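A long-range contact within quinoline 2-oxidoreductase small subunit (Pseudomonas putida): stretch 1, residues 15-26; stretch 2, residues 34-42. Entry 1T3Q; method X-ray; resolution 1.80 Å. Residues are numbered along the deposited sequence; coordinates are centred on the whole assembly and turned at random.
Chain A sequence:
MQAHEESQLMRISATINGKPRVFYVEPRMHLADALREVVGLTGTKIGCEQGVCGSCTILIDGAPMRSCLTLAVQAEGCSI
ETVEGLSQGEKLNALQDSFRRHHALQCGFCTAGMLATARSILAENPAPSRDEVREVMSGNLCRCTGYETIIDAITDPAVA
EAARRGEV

Stretch 1 15-26: TINGKPRVFYVE
Stretch 2 (34-42) ALREVVGLT

A wider π-type turn spans 34-39, with Val 39 N donating a hydrogen bond to Ala 34 O (2.9 Å). Gly 40 then takes positive phi; at its phi/psi of 87/23 a CB would jam against the preceding carbonyl O. Leu 41 (m, t) returns toward the hairpin, its N donating a hydrogen bond to Leu 35 O (2.8 Å). No hydrogen bond crosses between the two stretches: β-hairpin and helix are held together by packing, mostly apolar; the contact buries 390 Å², both sides summed. Strand 19-25 and helix 34-39 run nearly perpendicular, at 94°, with their axes 9.1 Å apart at closest approach. The register pairs Phe 23 with Val 39 (CA to CA 6.9 Å), Val 25 with Ala 34 (CA to CA 7.1 Å) and Ile 16 with Leu 35 (CA to CA 9.2 Å).

Extended geometry turns the CA-to-CB bonds of Arg 21, Phe 23 and Val 25 toward the helix, while that of Tyr 24 points away. The preceding strand joins through a type I' turn from Ile 16 to Lys 19, closed by hydrogen bonds from Ile 16 N to Lys 19 O (2.8 Å) and from Lys 19 N to Ile 16 O (3.1 Å). Gly 18, at phi/psi 85/-12, suits this turn because a CB would jam against the preceding carbonyl O.

Ile 16, Phe 23, Val 25, Ala 34 and Leu 35 are buried, where apolar side chains are suited. Val 25 (chi1 m) sets CG1 3.9 Å from Ala 34 CB and also 3.9 Å from Val 38 CG2. Phe 23 (chi1 p, chi2 90°) offers one ring face to Val 39, with CD2 4.1 Å from Val 39 CG2, while its CB lies 3.9 Å from Val 38 CG1. Val 38 and Val 39 are both t. Ile 16 (m, t) extends CD1 to Val 39 CG1 (4.0 Å) and Leu 35 CD2 (4.1 Å), and its CG2 meets Leu 41 CD1 at 3.6 Å. Arg 21, partly exposed and folded m, m, m, brings NH2 3.8 Å from Val 39 CG1.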

# COMPACT_ATOMS: atom_id res chain seq x y z
N THR A 15 13.72 23.35 -15.33
CA THR A 15 14.08 23.36 -13.92
C THR A 15 12.77 23.24 -13.14
O THR A 15 11.84 24.01 -13.35
CB THR A 15 14.81 24.65 -13.54
OG1 THR A 15 16.03 24.74 -14.28
CG2 THR A 15 15.12 24.67 -12.06
N ILE A 16 12.70 22.26 -12.25
CA ILE A 16 11.51 22.05 -11.45
C ILE A 16 11.87 22.19 -9.98
O ILE A 16 12.67 21.42 -9.45
CB ILE A 16 10.90 20.66 -11.71
CG1 ILE A 16 10.61 20.51 -13.20
CG2 ILE A 16 9.63 20.47 -10.88
CD1 ILE A 16 10.03 19.15 -13.60
N ASN A 17 11.27 23.18 -9.33
CA ASN A 17 11.52 23.47 -7.93
C ASN A 17 13.01 23.66 -7.63
O ASN A 17 13.54 23.13 -6.66
CB ASN A 17 10.92 22.38 -7.04
CG ASN A 17 9.41 22.31 -7.18
OD1 ASN A 17 8.75 23.32 -7.37
ND2 ASN A 17 8.86 21.11 -7.07
N GLY A 18 13.68 24.42 -8.50
CA GLY A 18 15.09 24.70 -8.32
C GLY A 18 16.07 23.67 -8.85
O GLY A 18 17.26 23.94 -8.94
N LYS A 19 15.57 22.49 -9.21
CA LYS A 19 16.44 21.43 -9.72
C LYS A 19 16.28 21.17 -11.21
O LYS A 19 15.17 20.98 -11.70
CB LYS A 19 16.18 20.13 -8.96
N PRO A 20 17.40 21.15 -11.95
CA PRO A 20 17.36 20.89 -13.39
C PRO A 20 16.82 19.48 -13.60
O PRO A 20 17.34 18.52 -13.03
CB PRO A 20 18.83 21.01 -13.81
CG PRO A 20 19.39 21.99 -12.81
CD PRO A 20 18.76 21.52 -11.52
N ARG A 21 15.78 19.36 -14.42
CA ARG A 21 15.20 18.05 -14.67
C ARG A 21 15.11 17.75 -16.17
O ARG A 21 15.09 18.66 -17.00
CB ARG A 21 13.80 17.95 -14.06
CG ARG A 21 13.74 18.20 -12.56
CD ARG A 21 14.58 17.19 -11.79
NE ARG A 21 14.05 15.83 -11.87
CZ ARG A 21 13.00 15.38 -11.20
NH1 ARG A 21 12.60 14.13 -11.36
NH2 ARG A 21 12.34 16.18 -10.37
N VAL A 22 15.07 16.47 -16.49
CA VAL A 22 14.96 16.02 -17.86
C VAL A 22 13.90 14.93 -17.88
O VAL A 22 14.04 13.91 -17.21
CB VAL A 22 16.29 15.43 -18.38
CG1 VAL A 22 16.09 14.88 -19.79
CG2 VAL A 22 17.37 16.50 -18.39
N PHE A 23 12.83 15.15 -18.63
CA PHE A 23 11.76 14.16 -18.72
C PHE A 23 11.30 13.97 -20.16
O PHE A 23 11.41 14.87 -20.99
CB PHE A 23 10.59 14.55 -17.81
CG PHE A 23 10.08 15.95 -18.03
CD1 PHE A 23 9.07 16.21 -18.95
CD2 PHE A 23 10.63 17.02 -17.32
CE1 PHE A 23 8.61 17.51 -19.16
CE2 PHE A 23 10.17 18.33 -17.52
CZ PHE A 23 9.16 18.57 -18.44
N TYR A 24 10.79 12.77 -20.45
CA TYR A 24 10.32 12.44 -21.79
C TYR A 24 8.81 12.40 -21.84
O TYR A 24 8.17 11.75 -21.02
CB TYR A 24 10.89 11.10 -22.24
CG TYR A 24 12.38 11.17 -22.50
CD1 TYR A 24 13.29 11.29 -21.45
CD2 TYR A 24 12.87 11.16 -23.81
CE1 TYR A 24 14.65 11.41 -21.70
CE2 TYR A 24 14.22 11.28 -24.06
CZ TYR A 24 15.11 11.40 -23.01
OH TYR A 24 16.45 11.53 -23.27
N VAL A 25 8.24 13.10 -22.81
CA VAL A 25 6.80 13.17 -22.96
C VAL A 25 6.37 13.26 -24.41
O VAL A 25 7.16 13.60 -25.29
CB VAL A 25 6.23 14.42 -22.24
CG1 VAL A 25 6.42 14.29 -20.74
CG2 VAL A 25 6.92 15.68 -22.75
N GLU A 26 5.10 12.94 -24.66
CA GLU A 26 4.54 13.04 -26.00
C GLU A 26 3.93 14.43 -26.06
O GLU A 26 3.51 14.98 -25.04
CB GLU A 26 3.43 12.01 -26.22
CG GLU A 26 3.87 10.57 -26.16
CD GLU A 26 2.74 9.63 -26.51
OE1 GLU A 26 1.73 9.61 -25.78
OE2 GLU A 26 2.86 8.90 -27.52
N ALA A 34 2.05 15.65 -17.11
CA ALA A 34 3.47 15.30 -17.12
C ALA A 34 4.08 15.43 -15.73
O ALA A 34 4.80 14.54 -15.28
CB ALA A 34 4.23 16.17 -18.12
N LEU A 35 3.79 16.54 -15.06
CA LEU A 35 4.31 16.75 -13.71
C LEU A 35 3.84 15.62 -12.80
O LEU A 35 4.62 15.02 -12.08
CB LEU A 35 3.83 18.10 -13.15
CG LEU A 35 4.43 19.36 -13.78
CD1 LEU A 35 3.70 20.60 -13.30
CD2 LEU A 35 5.92 19.44 -13.42
N ARG A 36 2.55 15.33 -12.87
CA ARG A 36 1.95 14.29 -12.04
C ARG A 36 2.40 12.87 -12.34
O ARG A 36 2.87 12.15 -11.46
CB ARG A 36 0.43 14.36 -12.13
CG ARG A 36 -0.20 15.67 -11.66
CD ARG A 36 -1.69 15.69 -12.00
NE ARG A 36 -2.33 14.43 -11.59
CZ ARG A 36 -2.58 14.10 -10.32
NH1 ARG A 36 -2.27 14.93 -9.33
NH2 ARG A 36 -3.12 12.91 -10.05
N GLU A 37 2.24 12.46 -13.60
CA GLU A 37 2.55 11.10 -14.02
C GLU A 37 3.96 10.78 -14.52
O GLU A 37 4.43 9.66 -14.36
CB GLU A 37 1.50 10.69 -15.07
CG GLU A 37 0.08 10.76 -14.50
CD GLU A 37 -1.03 10.71 -15.55
OE1 GLU A 37 -2.21 10.72 -15.15
OE2 GLU A 37 -0.72 10.67 -16.76
N VAL A 38 4.64 11.75 -15.12
CA VAL A 38 5.99 11.47 -15.60
C VAL A 38 7.05 11.87 -14.57
O VAL A 38 7.96 11.09 -14.28
CB VAL A 38 6.28 12.20 -16.93
CG1 VAL A 38 7.72 11.93 -17.37
CG2 VAL A 38 5.30 11.72 -18.00
N VAL A 39 6.92 13.07 -14.02
CA VAL A 39 7.88 13.54 -13.02
C VAL A 39 7.56 12.98 -11.63
O VAL A 39 8.45 12.84 -10.79
CB VAL A 39 7.90 15.09 -12.97
CG1 VAL A 39 9.03 15.57 -12.07
CG2 VAL A 39 8.07 15.66 -14.38
N GLY A 40 6.29 12.67 -11.39
CA GLY A 40 5.90 12.12 -10.11
C GLY A 40 5.58 13.12 -9.02
O GLY A 40 5.67 12.81 -7.84
N LEU A 41 5.20 14.34 -9.41
CA LEU A 41 4.85 15.37 -8.46
C LEU A 41 3.34 15.56 -8.55
O LEU A 41 2.84 16.38 -9.33
CB LEU A 41 5.58 16.67 -8.81
CG LEU A 41 7.11 16.58 -8.73
CD1 LEU A 41 7.73 17.86 -9.29
CD2 LEU A 41 7.53 16.37 -7.27
N THR A 42 2.60 14.79 -7.75
CA THR A 42 1.15 14.84 -7.78
C THR A 42 0.50 15.99 -7.01
O THR A 42 -0.72 16.03 -6.87
CB THR A 42 0.54 13.50 -7.30
OG1 THR A 42 1.04 13.17 -5.99
CG2 THR A 42 0.91 12.37 -8.26